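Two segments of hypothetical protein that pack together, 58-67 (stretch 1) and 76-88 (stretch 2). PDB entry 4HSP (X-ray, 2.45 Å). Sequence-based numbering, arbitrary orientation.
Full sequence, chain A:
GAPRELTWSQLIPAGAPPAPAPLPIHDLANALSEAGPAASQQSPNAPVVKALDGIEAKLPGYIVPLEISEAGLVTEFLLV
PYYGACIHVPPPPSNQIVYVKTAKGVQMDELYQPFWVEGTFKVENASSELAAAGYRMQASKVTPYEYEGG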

ATOM      1  N   LYS A  58      10.174  15.530  19.632  1.00 53.32           N
ATOM      2  CA  LYS A  58       9.373  14.370  19.234  1.00 52.80           C
ATOM      3  C   LYS A  58       8.173  14.910  18.443  1.00 56.32           C
ATOM      4  O   LYS A  58       7.419  15.760  18.923  1.00 54.16           O
ATOM      5  CB  LYS A  58       8.968  13.588  20.492  1.00 55.76           C
ATOM      6  CG  LYS A  58       8.041  12.408  20.299  1.00 58.66           C
ATOM      7  CD  LYS A  58       7.440  12.058  21.656  1.00 64.73           C
ATOM      8  CE  LYS A  58       6.732  10.734  21.678  1.00 76.51           C
ATOM      9  NZ  LYS A  58       6.101  10.501  22.999  1.00 87.86           N
ATOM     10  N   LEU A  59       8.036  14.469  17.216  1.00 53.19           N
ATOM     11  CA  LEU A  59       6.971  14.965  16.353  1.00 51.06           C
ATOM     12  C   LEU A  59       6.296  13.814  15.598  1.00 53.00           C
ATOM     13  O   LEU A  59       7.006  12.888  15.182  1.00 52.76           O
ATOM     14  CB  LEU A  59       7.640  15.950  15.379  1.00 50.55           C
ATOM     15  CG  LEU A  59       6.827  16.886  14.509  1.00 53.57           C
ATOM     16  CD1 LEU A  59       5.881  17.782  15.319  1.00 49.79           C
ATOM     17  CD2 LEU A  59       7.783  17.747  13.699  1.00 59.24           C
ATOM     18  N   PRO A  60       4.937  13.811  15.440  1.00 48.84           N
ATOM     19  CA  PRO A  60       4.297  12.728  14.655  1.00 47.86           C
ATOM     20  C   PRO A  60       4.187  13.115  13.176  1.00 49.67           C
ATOM     21  O   PRO A  60       4.164  14.302  12.834  1.00 47.14           O
ATOM     22  CB  PRO A  60       2.923  12.616  15.306  1.00 48.56           C
ATOM     23  CG  PRO A  60       2.616  14.051  15.729  1.00 50.83           C
ATOM     24  CD  PRO A  60       3.923  14.793  15.896  1.00 47.67           C
ATOM     25  N   GLY A  61       4.100  12.133  12.299  1.00 47.94           N
ATOM     26  CA  GLY A  61       3.960  12.433  10.880  1.00 46.59           C
ATOM     27  C   GLY A  61       4.112  11.260   9.937  1.00 51.28           C
ATOM     28  O   GLY A  61       4.213  10.116  10.368  1.00 50.62           O
ATOM     29  N   TYR A  62       4.080  11.555   8.631  1.00 46.44           N
ATOM     30  CA  TYR A  62       4.212  10.570   7.571  1.00 46.17           C
ATOM     31  C   TYR A  62       5.571  10.713   6.911  1.00 49.88           C
ATOM     32  O   TYR A  62       6.139  11.803   6.884  1.00 48.70           O
ATOM     33  CB  TYR A  62       3.050  10.741   6.552  1.00 45.82           C
ATOM     34  CG  TYR A  62       1.760  10.160   7.089  1.00 44.78           C
ATOM     35  CD1 TYR A  62       1.465   8.809   6.930  1.00 47.22           C
ATOM     36  CD2 TYR A  62       0.886  10.935   7.857  1.00 43.89           C
ATOM     37  CE1 TYR A  62       0.289   8.262   7.439  1.00 47.72           C
ATOM     38  CE2 TYR A  62      -0.305  10.401   8.355  1.00 44.02           C
ATOM     39  CZ  TYR A  62      -0.595   9.060   8.144  1.00 50.61           C
ATOM     40  OH  TYR A  62      -1.726   8.482   8.660  1.00 52.62           O
ATOM     41  N   ILE A  63       6.124   9.596   6.432  1.00 50.38           N
ATOM     42  CA  ILE A  63       7.468   9.567   5.850  1.00 50.86           C
ATOM     43  C   ILE A  63       7.447   9.548   4.303  1.00 55.87           C
ATOM     44  O   ILE A  63       6.773   8.705   3.708  1.00 54.56           O
ATOM     45  CB  ILE A  63       8.215   8.355   6.412  1.00 54.58           C
ATOM     46  CG1 ILE A  63       8.459   8.534   7.938  1.00 53.84           C
ATOM     47  CG2 ILE A  63       9.511   8.072   5.617  1.00 54.78           C
ATOM     48  CD1 ILE A  63       9.160   7.285   8.637  1.00 57.96           C
ATOM     49  N   VAL A  64       8.144  10.556   3.693  1.00 52.71           N
ATOM     50  CA  VAL A  64       8.406  10.730   2.272  1.00 52.76           C
ATOM     51  C   VAL A  64       9.872  10.321   2.087  1.00 58.59           C
ATOM     52  O   VAL A  64      10.760  11.119   2.392  1.00 58.21           O
ATOM     53  CB  VAL A  64       8.096  12.151   1.731  1.00 55.86           C
ATOM     54  CG1 VAL A  64       8.336  12.218   0.225  1.00 55.87           C
ATOM     55  CG2 VAL A  64       6.664  12.565   2.050  1.00 54.78           C
ATOM     56  N   PRO A  65      10.152   9.072   1.643  1.00 57.68           N
ATOM     57  CA  PRO A  65      11.548   8.615   1.548  1.00 59.12           C
ATOM     58  C   PRO A  65      12.377   9.368   0.521  1.00 63.02           C
ATOM     59  O   PRO A  65      11.868   9.734  -0.549  1.00 61.31           O
ATOM     60  CB  PRO A  65      11.418   7.138   1.172  1.00 61.90           C
ATOM     61  CG  PRO A  65      10.083   6.985   0.623  1.00 64.52           C
ATOM     62  CD  PRO A  65       9.212   7.994   1.258  1.00 58.85           C
ATOM     63  N   LEU A  66      13.669   9.588   0.857  1.00 59.00           N
ATOM     64  CA  LEU A  66      14.596  10.318  -0.005  1.00 58.29           C
ATOM     65  C   LEU A  66      15.839   9.519  -0.341  1.00 64.84           C
ATOM     66  O   LEU A  66      16.457   9.779  -1.368  1.00 65.50           O
ATOM     67  CB  LEU A  66      15.023  11.638   0.663  1.00 56.46           C
ATOM     68  CG  LEU A  66      13.967  12.699   0.889  1.00 57.46           C
ATOM     69  CD1 LEU A  66      14.566  13.873   1.599  1.00 56.77           C
ATOM     70  CD2 LEU A  66      13.339  13.155  -0.399  1.00 57.18           C
ATOM     71  N   GLU A  67      16.245   8.605   0.554  1.00 63.33           N
ATOM     72  CA  GLU A  67      17.439   7.792   0.407  1.00 67.11           C
ATOM     73  C   GLU A  67      17.220   6.385   0.983  1.00 72.53           C
ATOM     74  O   GLU A  67      16.634   6.253   2.065  1.00 71.59           O
ATOM     75  CB  GLU A  67      18.615   8.482   1.133  1.00 69.85           C
ATOM     76  CG  GLU A  67      19.980   8.218   0.527  1.00 92.63           C
ATOM     77  CD  GLU A  67      20.779   9.473   0.225  1.00131.95           C
ATOM     78  OE1 GLU A  67      20.280  10.328  -0.547  1.00133.79           O
ATOM     79  OE2 GLU A  67      21.909   9.598   0.756  1.00129.75           O
TER
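Stretch 2 (76-88) EFLLVPYYGACIH

Stretch 2 lies alongside stretch 1 as an antiparallel β-strand, hydrogen-bonded through the backbone from Tyr 62 to Glu 67, and then leaves the strand in a loop that curls back over the side chains of Tyr 62 and Val 64. All of stretch 1 is strand, irregular at Leu 66, where the bulge falls; in stretch 2 the strand runs up to Val 80, and the residues after it form loop and turn. The two strand axes come within 4.6 Å and their N-to-C directions make an angle of 162°, close to ideally antiparallel.

Two pairs carry reciprocal hydrogen bonds. Tyr 62 N donates to Val 80 O (2.8 Å) and Val 80 N to Tyr 62 O (3.1 Å); Val 64 N donates to Leu 78 O (3.0 Å) and Leu 78 N to Val 64 O (2.9 Å). Between and beyond them, Ile 63 faces Leu 79 and Pro 65 faces Phe 77 in non-hydrogen-bonded positions. Proline has no amide hydrogen, so this position costs Pro 65 no bond to its partner. The register then slips by one in a β-bulge, where Glu 76 O accepts from both Leu 66 N (2.8 Å) and Glu 67 N (3.1 Å).

On the face bearing Ile 63 and Phe 77, the aromatic ring offers a flat apolar surface to the branched side chain: Ile 63 CG1 lies 3.6 Å from Phe 77 CE1, over the ring face. Leu 79 reaches farther along the strand, its CD1 lying 3.6 Å from Gly 61 C. Glycine suits that place because a CB there would clash with Leu 79 CD1 and Val 80 O.

The face bearing Tyr 62, Val 64, Leu 78 and Val 80 is apolar along its middle, with Glu 67 and Glu 76 at one end. The β-branched valines suit extended backbone and pack compactly, with Val 64 CG2 3.8 Å from Val 80 CG2. At the bulge Leu 66 points toward the partner strand, and its CD1 lies 3.8 Å from Leu 78 CD2. The strand ends at Val 80; Pro 81 follows it, and then a type II turn from Tyr 82 to Ala 85; at Gly 84 the backbone angles themselves call for glycine. The turn brings Tyr 83 CB over the Tyr 62 ring, 3.7 Å from Tyr 62 CD1, and the edge of the Tyr 83 ring points toward the face of Tyr 62, with the planes at 75°. Farther on, Ile 87 CD1 reaches Val 64 CG1 at 3.8 Å.

At the opposite end of the pairing, Glu 67 OE2 and Glu 76 OE2 lie 3.1 Å apart, a close approach of like charges rather than an attraction. Glu 76 OE1 is hydrogen-bonded elsewhere in the structure.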

ATOM      1  N   GLU A  76      17.042   8.576   4.929  1.00 62.62           N
ATOM      2  CA  GLU A  76      16.837  10.022   4.753  1.00 59.58           C
ATOM      3  C   GLU A  76      15.440  10.236   4.226  1.00 61.21           C
ATOM      4  O   GLU A  76      15.018   9.582   3.282  1.00 62.67           O
ATOM      5  CB  GLU A  76      17.890  10.701   3.853  1.00 61.50           C
ATOM      6  CG  GLU A  76      19.279  10.786   4.478  1.00 71.01           C
ATOM      7  CD  GLU A  76      20.369  11.456   3.658  1.00 91.01           C
ATOM      8  OE1 GLU A  76      20.131  12.565   3.128  1.00 81.40           O
ATOM      9  OE2 GLU A  76      21.485  10.891   3.590  1.00 96.08           O
ATOM     10  N   PHE A  77      14.692  11.115   4.862  1.00 55.17           N
ATOM     11  CA  PHE A  77      13.325  11.353   4.447  1.00 51.66           C
ATOM     12  C   PHE A  77      12.787  12.686   4.903  1.00 55.93           C
ATOM     13  O   PHE A  77      13.354  13.314   5.793  1.00 55.96           O
ATOM     14  CB  PHE A  77      12.419  10.231   4.987  1.00 51.85           C
ATOM     15  CG  PHE A  77      12.353  10.087   6.484  1.00 51.35           C
ATOM     16  CD1 PHE A  77      11.403  10.787   7.225  1.00 50.46           C
ATOM     17  CD2 PHE A  77      13.195   9.194   7.148  1.00 54.24           C
ATOM     18  CE1 PHE A  77      11.297  10.611   8.603  1.00 50.77           C
ATOM     19  CE2 PHE A  77      13.092   9.015   8.526  1.00 57.58           C
ATOM     20  CZ  PHE A  77      12.128   9.712   9.246  1.00 53.30           C
ATOM     21  N   LEU A  78      11.639  13.091   4.319  1.00 52.50           N
ATOM     22  CA  LEU A  78      10.883  14.257   4.778  1.00 48.83           C
ATOM     23  C   LEU A  78       9.773  13.766   5.702  1.00 50.04           C
ATOM     24  O   LEU A  78       9.075  12.808   5.361  1.00 48.67           O
ATOM     25  CB  LEU A  78      10.282  15.074   3.620  1.00 47.14           C
ATOM     26  CG  LEU A  78      11.208  15.587   2.499  1.00 52.00           C
ATOM     27  CD1 LEU A  78      10.383  16.257   1.385  1.00 50.19           C
ATOM     28  CD2 LEU A  78      12.311  16.557   3.031  1.00 51.74           C
ATOM     29  N   LEU A  79       9.650  14.387   6.885  1.00 46.50           N
ATOM     30  CA  LEU A  79       8.561  14.186   7.832  1.00 44.91           C
ATOM     31  C   LEU A  79       7.572  15.288   7.544  1.00 48.99           C
ATOM     32  O   LEU A  79       7.932  16.470   7.500  1.00 47.88           O
ATOM     33  CB  LEU A  79       9.034  14.202   9.303  1.00 45.12           C
ATOM     34  CG  LEU A  79       7.989  13.799  10.344  1.00 46.37           C
ATOM     35  CD1 LEU A  79       7.588  12.286  10.173  1.00 45.94           C
ATOM     36  CD2 LEU A  79       8.500  14.076  11.734  1.00 42.48           C
ATOM     37  N   VAL A  80       6.347  14.884   7.229  1.00 45.58           N
ATOM     38  CA  VAL A  80       5.250  15.761   6.826  1.00 42.79           C
ATOM     39  C   VAL A  80       4.013  15.451   7.710  1.00 46.63           C
ATOM     40  O   VAL A  80       3.907  14.338   8.256  1.00 46.09           O
ATOM     41  CB  VAL A  80       4.960  15.568   5.303  1.00 44.40           C
ATOM     42  CG1 VAL A  80       6.110  16.117   4.443  1.00 43.32           C
ATOM     43  CG2 VAL A  80       4.714  14.097   4.989  1.00 44.45           C
ATOM     44  N   PRO A  81       3.057  16.395   7.826  1.00 43.30           N
ATOM     45  CA  PRO A  81       1.901  16.155   8.709  1.00 43.68           C
ATOM     46  C   PRO A  81       0.775  15.325   8.071  1.00 51.08           C
ATOM     47  O   PRO A  81      -0.222  15.036   8.733  1.00 52.00           O
ATOM     48  CB  PRO A  81       1.399  17.581   9.044  1.00 43.54           C
ATOM     49  CG  PRO A  81       2.253  18.529   8.260  1.00 46.95           C
ATOM     50  CD  PRO A  81       3.012  17.760   7.250  1.00 43.49           C
ATOM     51  N   TYR A  82       0.884  15.003   6.789  1.00 48.45           N
ATOM     52  CA  TYR A  82      -0.169  14.246   6.145  1.00 49.46           C
ATOM     53  C   TYR A  82       0.401  13.339   5.091  1.00 54.21           C
ATOM     54  O   TYR A  82       1.439  13.636   4.478  1.00 51.94           O
ATOM     55  CB  TYR A  82      -1.298  15.141   5.572  1.00 50.94           C
ATOM     56  CG  TYR A  82      -0.847  16.333   4.763  1.00 53.82           C
ATOM     57  CD1 TYR A  82      -0.642  17.567   5.362  1.00 55.02           C
ATOM     58  CD2 TYR A  82      -0.704  16.251   3.382  1.00 57.17           C
ATOM     59  CE1 TYR A  82      -0.241  18.673   4.626  1.00 55.79           C
ATOM     60  CE2 TYR A  82      -0.308  17.358   2.629  1.00 59.05           C
ATOM     61  CZ  TYR A  82      -0.085  18.571   3.258  1.00 63.83           C
ATOM     62  OH  TYR A  82       0.305  19.686   2.550  1.00 67.53           O
ATOM     63  N   TYR A  83      -0.267  12.188   4.930  1.00 53.14           N
ATOM     64  CA  TYR A  83       0.105  11.196   3.955  1.00 55.93           C
ATOM     65  C   TYR A  83      -0.125  11.760   2.563  1.00 60.99           C
ATOM     66  O   TYR A  83      -1.102  12.468   2.333  1.00 59.64           O
ATOM     67  CB  TYR A  83      -0.704   9.912   4.194  1.00 60.07           C
ATOM     68  CG  TYR A  83      -0.513   8.857   3.132  1.00 67.02           C
ATOM     69  CD1 TYR A  83       0.527   7.938   3.212  1.00 70.86           C
ATOM     70  CD2 TYR A  83      -1.352   8.800   2.018  1.00 69.67           C
ATOM     71  CE1 TYR A  83       0.733   6.986   2.211  1.00 75.26           C
ATOM     72  CE2 TYR A  83      -1.149   7.865   1.007  1.00 72.77           C
ATOM     73  CZ  TYR A  83      -0.110   6.954   1.108  1.00 85.22           C
ATOM     74  OH  TYR A  83       0.056   6.002   0.124  1.00 93.13           O
ATOM     75  N   GLY A  84       0.775  11.430   1.655  1.00 61.15           N
ATOM     76  CA  GLY A  84       0.678  11.834   0.259  1.00 62.32           C
ATOM     77  C   GLY A  84       1.367  13.133  -0.098  1.00 66.83           C
ATOM     78  O   GLY A  84       1.522  13.427  -1.287  1.00 67.13           O
ATOM     79  N   ALA A  85       1.770  13.925   0.919  1.00 63.18           N
ATOM     80  CA  ALA A  85       2.459  15.203   0.743  1.00 62.83           C
ATOM     81  C   ALA A  85       3.635  15.018  -0.167  1.00 70.79           C
ATOM     82  O   ALA A  85       4.428  14.099   0.058  1.00 73.67           O
ATOM     83  CB  ALA A  85       2.916  15.742   2.081  1.00 62.92           C
ATOM     84  N   CYS A  86       3.678  15.832  -1.257  1.00 67.30           N
ATOM     85  CA  CYS A  86       4.672  15.921  -2.340  1.00 68.00           C
ATOM     86  C   CYS A  86       4.383  14.956  -3.459  1.00 71.78           C
ATOM     87  O   CYS A  86       4.900  15.157  -4.551  1.00 73.21           O
ATOM     88  CB  CYS A  86       6.105  15.750  -1.837  1.00 69.55           C
ATOM     89  SG  CYS A  86       6.534  16.819  -0.439  1.00 73.08           S
ATOM     90  N   ILE A  87       3.583  13.909  -3.209  1.00 67.56           N
ATOM     91  CA  ILE A  87       3.305  12.851  -4.185  1.00 67.57           C
ATOM     92  C   ILE A  87       1.903  12.960  -4.775  1.00 68.52           C
ATOM     93  O   ILE A  87       1.766  13.091  -5.990  1.00 70.08           O
ATOM     94  CB  ILE A  87       3.528  11.464  -3.506  1.00 72.03           C
ATOM     95  CG1 ILE A  87       5.003  11.287  -3.066  1.00 72.71           C
ATOM     96  CG2 ILE A  87       3.045  10.292  -4.372  1.00 75.11           C
ATOM     97  CD1 ILE A  87       5.159  11.282  -1.583  1.00 84.96           C
ATOM     98  N   HIS A  88       0.875  12.853  -3.935  1.00 62.61           N
ATOM     99  CA  HIS A  88      -0.521  12.876  -4.363  1.00 62.76           C
ATOM    100  C   HIS A  88      -1.132  14.274  -4.310  1.00 61.66           C
ATOM    101  O   HIS A  88      -2.059  14.562  -5.062  1.00 61.80           O
ATOM    102  CB  HIS A  88      -1.347  11.885  -3.530  1.00 65.11           C
ATOM    103  CG  HIS A  88      -0.944  10.453  -3.749  1.00 71.34           C
ATOM    104  ND1 HIS A  88      -0.724   9.591  -2.682  1.00 73.79           N
ATOM    105  CD2 HIS A  88      -0.727   9.780  -4.904  1.00 75.61           C
ATOM    106  CE1 HIS A  88      -0.387   8.435  -3.222  1.00 75.33           C
ATOM    107  NE2 HIS A  88      -0.364   8.507  -4.558  1.00 76.82           N
TER